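Local structure of putative DD-carboxypeptidase TP_0574 (Treponema pallidum, 1O75) at residues V217-H222 with V329-K334; D228-V233 with R293-I298; Y260-D265 with G311-T316. The protein binds penicillin and has zinc-dependent carboxypeptidase activity, possibly trimming peptidoglycan as a D,D-carboxypeptidase to decrease its cross-linking. The protein carries 2 engineered substitutions. All blocks are in the same frame, centred on the assembly; numbering follows the deposited sequence. Where two conformers were deposited one is given.

Interaction 1. Residues V217-H222 with V329-K334; sequences VGTGYH and VRFLPK
Two strands, each outermost within the chain in one antiparallel sheet of an immunoglobulin-like beta sandwich, run side by side with their axes 8.2 Å apart and only 9° from parallel. At that spacing the backbones do not pair, and the gap between 217-220 and 329-331 is bridged by side chains and water.

Van der Waals contacts come first. Val329 turns CG2 anti to its backbone N, bringing this methyl within 4.4 Å of Val217 CG1 and pressing it on the Thr219 hydroxyl oxygen, 3.1 Å from Thr219 OG1. In Thr219, chi1 -67° puts OG1 beside the backbone N and leaves CG2 anti to it, meeting the edge of the Phe331 ring in its plane, 3.9 Å from Phe331 CD1. Phe331 belongs to a xenon pocket and also packs against Ala229 and Tyr313, leading into the sandwich interior. Ser87 of the second subunit packs on Thr219, Tyr221 and Leu332, and the Thr219 backbone hydrogen-bonds that subunit.

Water supplies a second link. One molecule donates to Arg330 O at 2.5 Å and also meets Thr219 OG1; another lies in the plane of the Tyr221 ring, 2.6 Å from OH, and gives Arg330 O a weak bond.

The direct hydrogen bond lies just beyond the strands. Tyr221 reaches across tip first, its hydroxyl beside Leu332 CB, and Leu332 N donates to Tyr221 OH over 2.8 Å, almost straight at 174°.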
loop_
_atom_site.group_PDB
_atom_site.type_symbol
_atom_site.label_atom_id
_atom_site.label_comp_id
_atom_site.label_asym_id
_atom_site.label_seq_id
_atom_site.Cartn_x
_atom_site.Cartn_y
_atom_site.Cartn_z
ATOM N N VAL B 217 6.418 2.918 14.842
ATOM C CA VAL B 217 5.116 2.362 15.201
ATOM C C VAL B 217 4.044 3.379 14.884
ATOM O O VAL B 217 4.136 4.524 15.333
ATOM C CB VAL B 217 4.989 2.078 16.704
ATOM C CG1 VAL B 217 3.595 1.531 16.995
ATOM C CG2 VAL B 217 6.057 1.107 17.157
ATOM N N GLY B 218 3.036 2.955 14.126
ATOM C CA GLY B 218 1.923 3.833 13.782
ATOM C C GLY B 218 0.678 3.405 14.562
ATOM O O GLY B 218 0.572 2.249 14.966
ATOM N N THR B 219 -0.262 4.325 14.764
ATOM C CA THR B 219 -1.478 4.028 15.505
ATOM C C THR B 219 -2.698 4.468 14.697
ATOM O O THR B 219 -2.675 5.524 14.061
ATOM C CB THR B 219 -1.451 4.753 16.871
ATOM O OG1 THR B 219 -0.419 4.178 17.675
ATOM C CG2 THR B 219 -2.767 4.592 17.609
ATOM N N GLY B 220 -3.753 3.653 14.713
ATOM C CA GLY B 220 -4.962 3.989 13.974
ATOM C C GLY B 220 -6.203 3.650 14.781
ATOM O O GLY B 220 -6.121 2.854 15.717
ATOM N N TYR B 221 -7.347 4.242 14.444
ATOM C CA TYR B 221 -8.578 3.954 15.177
ATOM C C TYR B 221 -9.743 3.456 14.296
ATOM O O TYR B 221 -10.720 2.919 14.806
ATOM C CB TYR B 221 -9.002 5.188 15.991
ATOM C CG TYR B 221 -7.986 5.577 17.033
ATOM C CD1 TYR B 221 -6.933 6.447 16.725
ATOM C CD2 TYR B 221 -8.020 5.003 18.304
ATOM C CE1 TYR B 221 -5.929 6.726 17.666
ATOM C CE2 TYR B 221 -7.032 5.275 19.248
ATOM C CZ TYR B 221 -5.988 6.130 18.927
ATOM O OH TYR B 221 -4.995 6.365 19.862
ATOM N N HIS B 222 -9.651 3.634 12.985
ATOM C CA HIS B 222 -10.701 3.140 12.083
ATOM C C HIS B 222 -10.015 2.457 10.919
ATOM O O HIS B 222 -10.442 2.592 9.776
ATOM C CB HIS B 222 -11.548 4.273 11.502
ATOM C CG HIS B 222 -11.954 5.302 12.501
ATOM N ND1 HIS B 222 -11.315 6.518 12.609
ATOM C CD2 HIS B 222 -12.919 5.292 13.451
ATOM C CE1 HIS B 222 -11.869 7.213 13.585
ATOM N NE2 HIS B 222 -12.843 6.492 14.112
ATOM N N VAL B 329 3.051 1.399 22.805
ATOM C CA VAL B 329 2.138 2.276 22.088
ATOM C C VAL B 329 1.046 2.760 23.022
ATOM O O VAL B 329 0.732 2.113 24.015
ATOM C CB VAL B 329 1.491 1.527 20.879
ATOM C CG1 VAL B 329 0.610 0.367 21.368
ATOM C CG2 VAL B 329 0.639 2.488 20.098
ATOM N N ARG B 330 0.460 3.903 22.709
ATOM C CA ARG B 330 -0.616 4.428 23.542
ATOM C C ARG B 330 -1.896 4.577 22.720
ATOM O O ARG B 330 -1.859 5.105 21.610
ATOM C CB ARG B 330 -0.233 5.796 24.124
ATOM C CG ARG B 330 -1.323 6.367 25.060
ATOM C CD ARG B 330 -1.098 7.846 25.363
ATOM N NE ARG B 330 -2.261 8.406 26.049
ATOM C CZ ARG B 330 -2.420 9.704 26.288
ATOM N NH1 ARG B 330 -1.493 10.566 25.891
ATOM N NH2 ARG B 330 -3.489 10.133 26.937
ATOM N N PHE B 331 -3.011 4.084 23.246
ATOM C CA PHE B 331 -4.284 4.233 22.549
ATOM C C PHE B 331 -5.089 5.283 23.336
ATOM O O PHE B 331 -5.339 5.129 24.522
ATOM C CB PHE B 331 -5.040 2.905 22.475
ATOM C CG PHE B 331 -4.312 1.825 21.702
ATOM C CD1 PHE B 331 -3.621 2.133 20.531
ATOM C CD2 PHE B 331 -4.375 0.485 22.120
ATOM C CE1 PHE B 331 -2.998 1.124 19.771
ATOM C CE2 PHE B 331 -3.763 -0.538 21.376
ATOM C CZ PHE B 331 -3.071 -0.214 20.194
ATOM N N LEU B 332 -5.471 6.352 22.648
ATOM C CA LEU B 332 -6.203 7.461 23.244
ATOM C C LEU B 332 -7.640 7.155 23.625
ATOM O O LEU B 332 -8.256 6.239 23.080
ATOM C CB LEU B 332 -6.179 8.659 22.286
ATOM C CG LEU B 332 -4.767 9.213 22.080
ATOM C CD1 LEU B 332 -4.738 10.136 20.881
ATOM C CD2 LEU B 332 -4.313 9.945 23.363
ATOM N N PRO B 333 -8.187 7.930 24.579
ATOM C CA PRO B 333 -9.561 7.781 25.062
ATOM C C PRO B 333 -10.514 8.134 23.935
ATOM O O PRO B 333 -10.150 8.852 22.999
ATOM C CB PRO B 333 -9.659 8.809 26.189
ATOM C CG PRO B 333 -8.250 8.992 26.629
ATOM C CD PRO B 333 -7.476 8.964 25.344
ATOM N N LYS B 334 -11.738 7.639 24.043
ATOM C CA LYS B 334 -12.771 7.904 23.055
ATOM C C LYS B 334 -13.415 9.241 23.387
ATOM O O LYS B 334 -13.747 9.494 24.545
ATOM C CB LYS B 334 -13.838 6.811 23.114
ATOM C CG LYS B 334 -14.921 6.947 22.068
ATOM C CD LYS B 334 -15.962 5.846 22.212
ATOM C CE LYS B 334 -16.945 5.856 21.049
ATOM N NZ LYS B 334 -17.631 7.175 20.896
HETATM O O HOH W 1 -0.486 6.469 20.006
HETATM O O HOH W 2 -2.777 7.492 19.234
#

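Interaction 2. Residues D228-V233 with R293-I298; sequences DAEASV and RISCGI. With XE (xenon), chain F.
The flat carboxylate of Glu230 is gripped through OE1: Ser232 OG, on the same strand, bonds the syn lone pair of Glu230 OE1 at 2.7 Å. On the facing strand, Ser295 OG lies 3.2 Å from Glu230 OE1, at best a weak bond. Glu230 CG, anti to the backbone N, lies against Cys296 O; the bend at chi2 (-87°) then brings OE1 toward the hydroxyls of Ser232 and Ser295. Trp285 packs on both Glu230 and Ser295. The guanidinium of Arg293 serves a different partner, with NH2 in a salt bridge to a sulfate of a bound sulfated glucose, while its CD rests beside Ser232.

Glu230, Ser232 and Ser295 share one face of an antiparallel strand pair, 229-233 with 293-298, inside one sheet of the immunoglobulin-like sandwich. Paired peptides at Ala231 and Cys296 hold the middle, Ala231 N reaching Cys296 O at 2.7 Å and 169°. At the far end Val233 and Ile294 pair likewise. Where the strand begins, Asp228 and Ala229 both face Ile298 in a classic beta bulge: Asp228 N gives Ile298 O a 2.8 Å bond, and Ala229 N adds a weak one to the same oxygen.

On the other face, Ala231, Cys296 and Ile298 meet the opposing sheet through Leu315, Tyr260 and Tyr313. Xenon is lodged there, 3.4 Å from Cys296 O and 4.0 Å from Cys296 CB.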
loop_
_atom_site.group_PDB
_atom_site.type_symbol
_atom_site.label_atom_id
_atom_site.label_comp_id
_atom_site.label_asym_id
_atom_site.label_seq_id
_atom_site.Cartn_x
_atom_site.Cartn_y
_atom_site.Cartn_z
ATOM N N ASP B 228 -10.936 -1.348 18.070
ATOM C CA ASP B 228 -11.096 -0.066 18.755
ATOM C C ASP B 228 -9.832 0.748 18.500
ATOM O O ASP B 228 -9.864 1.980 18.378
ATOM C CB ASP B 228 -11.271 -0.293 20.260
ATOM C CG ASP B 228 -12.675 -0.729 20.594
ATOM O OD1 ASP B 228 -13.586 -0.196 19.925
ATOM O OD2 ASP B 228 -12.868 -1.582 21.481
ATOM N N ALA B 229 -8.708 0.041 18.415
ATOM C CA ALA B 229 -7.427 0.680 18.169
ATOM C C ALA B 229 -6.489 -0.336 17.556
ATOM O O ALA B 229 -6.628 -1.533 17.777
ATOM C CB ALA B 229 -6.830 1.224 19.491
ATOM N N GLU B 230 -5.510 0.153 16.814
ATOM C CA GLU B 230 -4.588 -0.733 16.152
ATOM C C GLU B 230 -3.207 -0.110 16.064
ATOM O O GLU B 230 -3.082 1.111 15.958
ATOM C CB GLU B 230 -5.153 -1.050 14.764
ATOM C CG GLU B 230 -4.223 -1.800 13.850
ATOM C CD GLU B 230 -3.310 -0.867 13.052
ATOM O OE1 GLU B 230 -2.554 -1.367 12.183
ATOM O OE2 GLU B 230 -3.344 0.366 13.290
ATOM N N ALA B 231 -2.174 -0.944 16.131
ATOM C CA ALA B 231 -0.806 -0.452 16.037
ATOM C C ALA B 231 -0.151 -1.131 14.855
ATOM O O ALA B 231 -0.318 -2.340 14.657
ATOM C CB ALA B 231 -0.020 -0.772 17.326
ATOM N N SER B 232 0.564 -0.347 14.059
ATOM C CA SER B 232 1.267 -0.848 12.893
ATOM C C SER B 232 2.744 -0.782 13.212
ATOM O O SER B 232 3.325 0.306 13.267
ATOM C CB SER B 232 0.981 0.031 11.673
ATOM O OG SER B 232 -0.321 -0.227 11.199
ATOM N N VAL B 233 3.354 -1.935 13.422
ATOM C CA VAL B 233 4.760 -1.944 13.750
ATOM C C VAL B 233 5.611 -2.117 12.486
ATOM O O VAL B 233 5.534 -3.153 11.826
ATOM C CB VAL B 233 5.063 -3.088 14.759
ATOM C CG1 VAL B 233 6.533 -3.063 15.170
ATOM C CG2 VAL B 233 4.154 -2.962 15.989
ATOM N N ARG B 293 5.788 -4.674 7.737
ATOM C CA ARG B 293 4.846 -4.238 8.751
ATOM C C ARG B 293 4.037 -5.373 9.372
ATOM O O ARG B 293 3.669 -6.333 8.692
ATOM C CB ARG B 293 3.898 -3.220 8.100
ATOM C CG ARG B 293 2.667 -2.816 8.893
ATOM C CD ARG B 293 1.874 -1.767 8.101
ATOM N NE ARG B 293 1.560 -2.276 6.767
ATOM C CZ ARG B 293 1.570 -1.565 5.640
ATOM N NH1 ARG B 293 1.878 -0.273 5.645
ATOM N NH2 ARG B 293 1.281 -2.167 4.493
ATOM N N ILE B 294 3.800 -5.286 10.674
ATOM C CA ILE B 294 2.947 -6.256 11.347
ATOM C C ILE B 294 1.978 -5.396 12.128
ATOM O O ILE B 294 2.401 -4.479 12.832
ATOM C CB ILE B 294 3.724 -7.180 12.274
ATOM C CG1 ILE B 294 4.647 -8.065 11.420
ATOM C CG2 ILE B 294 2.746 -8.076 13.068
ATOM C CD1 ILE B 294 5.224 -9.206 12.155
ATOM N N SER B 295 0.680 -5.648 11.966
ATOM C CA SER B 295 -0.336 -4.861 12.667
ATOM C C SER B 295 -1.002 -5.668 13.783
ATOM O O SER B 295 -1.260 -6.867 13.633
ATOM C CB SER B 295 -1.376 -4.366 11.672
ATOM O OG SER B 295 -0.734 -3.568 10.684
ATOM N N CYS B 296 -1.266 -4.994 14.898
ATOM C CA CYS B 296 -1.874 -5.604 16.084
ATOM C C CYS B 296 -3.058 -4.734 16.456
ATOM O O CYS B 296 -2.905 -3.524 16.568
ATOM C CB CYS B 296 -0.886 -5.566 17.266
ATOM S SG CYS B 296 0.629 -6.404 16.928
ATOM N N GLY B 297 -4.215 -5.346 16.664
ATOM C CA GLY B 297 -5.376 -4.570 17.034
ATOM C C GLY B 297 -6.045 -5.092 18.284
ATOM O O GLY B 297 -5.748 -6.202 18.746
ATOM N N ILE B 298 -6.973 -4.312 18.822
ATOM C CA ILE B 298 -7.665 -4.760 20.011
ATOM C C ILE B 298 -9.087 -4.220 20.012
ATOM O O ILE B 298 -9.355 -3.157 19.460
ATOM C CB ILE B 298 -6.918 -4.282 21.287
ATOM C CG1 ILE B 298 -7.494 -4.962 22.531
ATOM C CG2 ILE B 298 -7.017 -2.738 21.426
ATOM C CD1 ILE B 298 -6.716 -4.609 23.812
HETATM XE XE XE F . -3.003 -3.598 19.966
#

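Interaction 3. Residues Y260-D265 with G311-T316; sequences YDYYGD and GYYRLT. With XE (xenon), chain F.
An antiparallel strand pair in the second sheet of the sandwich joins Tyr260-Asp265 with Gly311-Thr316 and lines one side of a xenon pocket. Asp261 and Arg314 form a hydrogen-bonded pair, with Asp261 N to Arg314 O at 2.9 Å and the return bond slightly shorter. Beyond it, Tyr263 N donates nearly along the Tyr312 C=O axis, and Tyr312 N is taken up by Gly264 O. Gly311, without a side chain, brings its CA to 3.2 Å from Gly264 O, at the edge of the Tyr262 ring.

Tyr262 and Tyr313 make an offset stack, centroids 4.5 Å apart and planes at 22°. Tyr262 places CG anti to the backbone N (chi1 -179°), so that CD1 sits 3.3 Å from Tyr313 CZ, over one ring face near its rim. Tyr313 OH lies above one face of the Tyr262 ring near its rim, and Gly264 N above the rim of the opposite face. Beyond the stack Pro310 O holds Tyr262 OH and Gly309 O holds Tyr313 OH.

Tyr260 lies alongside Leu315, which touches Tyr260 CD1 through CD2 at 3.7 Å. Xenon lies over one face of the Tyr260 ring, 3.5 Å from Tyr260 CZ, and Tyr260 OH hydrogen-bonds Gly297 O. On the reverse of the sheet a water lies 2.9 Å from Arg314 O, within hydrogen-bonding distance of Asp261 OD2 and Thr316 OG1.

Strand 311-319 is flanked by 255-262 and 325-331, where Asp328 forms a salt bridge with Arg314; strand 274-276 pairs beyond 255-262, and strand 293-298 packs across the sandwich on Tyr260, Tyr313 and Leu315.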
loop_
_atom_site.group_PDB
_atom_site.type_symbol
_atom_site.label_atom_id
_atom_site.label_comp_id
_atom_site.label_asym_id
_atom_site.label_seq_id
_atom_site.Cartn_x
_atom_site.Cartn_y
_atom_site.Cartn_z
ATOM N N TYR B 260 -0.099 -8.923 24.635
ATOM C CA TYR B 260 -0.408 -7.522 24.941
ATOM C C TYR B 260 -0.254 -7.349 26.475
ATOM O O TYR B 260 -0.884 -8.093 27.230
ATOM C CB TYR B 260 -1.873 -7.164 24.603
ATOM C CG TYR B 260 -2.242 -7.164 23.117
ATOM C CD1 TYR B 260 -1.254 -7.237 22.127
ATOM C CD2 TYR B 260 -3.583 -7.069 22.714
ATOM C CE1 TYR B 260 -1.589 -7.215 20.757
ATOM C CE2 TYR B 260 -3.937 -7.044 21.345
ATOM C CZ TYR B 260 -2.932 -7.116 20.378
ATOM O OH TYR B 260 -3.270 -7.081 19.041
ATOM N N ASP B 261 0.570 -6.402 26.922
ATOM C CA ASP B 261 0.672 -6.104 28.361
ATOM C C ASP B 261 0.072 -4.690 28.473
ATOM O O ASP B 261 0.471 -3.776 27.742
ATOM C CB ASP B 261 2.116 -6.095 28.870
ATOM C CG ASP B 261 2.703 -7.478 28.980
ATOM O OD1 ASP B 261 1.983 -8.417 29.370
ATOM O OD2 ASP B 261 3.892 -7.626 28.697
ATOM N N TYR B 262 -0.875 -4.531 29.393
ATOM C CA TYR B 262 -1.608 -3.274 29.584
ATOM C C TYR B 262 -1.216 -2.564 30.883
ATOM O O TYR B 262 -1.307 -3.148 31.969
ATOM C CB TYR B 262 -3.103 -3.599 29.601
ATOM C CG TYR B 262 -4.037 -2.425 29.771
ATOM C CD1 TYR B 262 -3.831 -1.241 29.078
ATOM C CD2 TYR B 262 -5.184 -2.532 30.579
ATOM C CE1 TYR B 262 -4.746 -0.183 29.167
ATOM C CE2 TYR B 262 -6.105 -1.483 30.678
ATOM C CZ TYR B 262 -5.876 -0.317 29.970
ATOM O OH TYR B 262 -6.763 0.738 30.055
ATOM N N TYR B 263 -0.812 -1.305 30.748
ATOM C CA TYR B 263 -0.384 -0.500 31.885
ATOM C C TYR B 263 -1.384 0.579 32.281
ATOM O O TYR B 263 -1.050 1.516 33.029
ATOM C CB TYR B 263 0.989 0.109 31.577
ATOM C CG TYR B 263 2.114 -0.916 31.683
ATOM C CD1 TYR B 263 2.361 -1.841 30.660
ATOM C CD2 TYR B 263 2.888 -1.004 32.843
ATOM C CE1 TYR B 263 3.363 -2.845 30.803
ATOM C CE2 TYR B 263 3.882 -1.994 32.998
ATOM C CZ TYR B 263 4.110 -2.913 31.986
ATOM O OH TYR B 263 5.033 -3.940 32.198
ATOM N N GLY B 264 -2.623 0.436 31.811
ATOM C CA GLY B 264 -3.642 1.420 32.142
ATOM C C GLY B 264 -3.208 2.823 31.766
ATOM O O GLY B 264 -2.710 3.054 30.657
ATOM N N ASP B 265 -3.383 3.781 32.669
ATOM C CA ASP B 265 -2.981 5.146 32.339
ATOM C C ASP B 265 -1.544 5.459 32.762
ATOM O O ASP B 265 -1.111 6.607 32.671
ATOM C CB ASP B 265 -3.930 6.167 32.980
ATOM C CG ASP B 265 -5.382 5.980 32.554
ATOM O OD1 ASP B 265 -5.647 5.753 31.350
ATOM O OD2 ASP B 265 -6.264 6.071 33.429
ATOM N N GLY B 311 -5.232 3.493 26.880
ATOM C CA GLY B 311 -4.092 3.571 27.772
ATOM C C GLY B 311 -2.801 3.114 27.102
ATOM O O GLY B 311 -2.698 3.096 25.878
ATOM N N TYR B 312 -1.834 2.735 27.930
ATOM C CA TYR B 312 -0.516 2.319 27.486
ATOM C C TYR B 312 -0.373 0.825 27.415
ATOM O O TYR B 312 -0.655 0.096 28.393
ATOM C CB TYR B 312 0.545 2.874 28.434
ATOM C CG TYR B 312 0.589 4.368 28.416
ATOM C CD1 TYR B 312 1.414 5.051 27.525
ATOM C CD2 TYR B 312 -0.260 5.110 29.242
ATOM C CE1 TYR B 312 1.394 6.440 27.458
ATOM C CE2 TYR B 312 -0.295 6.503 29.172
ATOM C CZ TYR B 312 0.528 7.154 28.284
ATOM O OH TYR B 312 0.452 8.520 28.190
ATOM N N TYR B 313 0.095 0.378 26.254
ATOM C CA TYR B 313 0.291 -1.027 26.013
ATOM C C TYR B 313 1.727 -1.315 25.612
ATOM O O TYR B 313 2.430 -0.463 25.073
ATOM C CB TYR B 313 -0.629 -1.539 24.889
ATOM C CG TYR B 313 -2.094 -1.595 25.248
ATOM C CD1 TYR B 313 -2.884 -0.442 25.245
ATOM C CD2 TYR B 313 -2.687 -2.804 25.600
ATOM C CE1 TYR B 313 -4.246 -0.510 25.586
ATOM C CE2 TYR B 313 -4.022 -2.876 25.939
ATOM C CZ TYR B 313 -4.799 -1.728 25.929
ATOM O OH TYR B 313 -6.132 -1.846 26.257
ATOM N N ARG B 314 2.139 -2.539 25.881
ATOM C CA ARG B 314 3.458 -3.009 25.500
ATOM C C ARG B 314 3.141 -4.264 24.699
ATOM O O ARG B 314 2.520 -5.190 25.231
ATOM C CB ARG B 314 4.299 -3.368 26.733
ATOM C CG ARG B 314 5.588 -4.105 26.387
ATOM C CD ARG B 314 6.652 -3.930 27.488
ATOM N NE ARG B 314 7.137 -2.547 27.534
ATOM C CZ ARG B 314 7.776 -2.007 28.564
ATOM N NH1 ARG B 314 8.020 -2.730 29.662
ATOM N NH2 ARG B 314 8.170 -0.743 28.501
ATOM N N LEU B 315 3.552 -4.280 23.432
ATOM C CA LEU B 315 3.303 -5.415 22.535
ATOM C C LEU B 315 4.582 -6.229 22.377
ATOM O O LEU B 315 5.644 -5.667 22.141
ATOM C CB LEU B 315 2.885 -4.907 21.130
ATOM C CG LEU B 315 1.906 -3.743 21.089
ATOM C CD1 LEU B 315 1.538 -3.405 19.646
ATOM C CD2 LEU B 315 0.669 -4.104 21.888
ATOM N N THR B 316 4.479 -7.543 22.488
ATOM C CA THR B 316 5.656 -8.372 22.303
ATOM C C THR B 316 5.396 -9.348 21.148
ATOM O O THR B 316 4.564 -10.228 21.273
ATOM C CB THR B 316 5.984 -9.171 23.593
ATOM O OG1 THR B 316 6.219 -8.246 24.665
ATOM C CG2 THR B 316 7.261 -10.033 23.398
HETATM XE XE XE F . -3.003 -3.598 19.966
HETATM O O HOH W 3 3.991 -7.659 25.741
#

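All three contacts belong to one beta-sandwich domain. Interaction 2 lies within one sheet and interaction 3 within the other, their centres about 13 Å apart, while interaction 1 joins an outermost strand of each, its centre about 9 Å from that of interaction 2 and about 12 Å from that of interaction 3. Along the chain the segments run 217-222, 228-233, 260-265, 293-298, 311-316, 329-334: interaction 1 encloses the other two, whose segments alternate, so the chain passes repeatedly between the sheets. Strand 212-220 pairs with 229-237, and 325-331 with 311-319, tying interaction 1 to both. Phe331, Cys296 with Gly297, and Tyr260, one contribution each, converge on a single xenon.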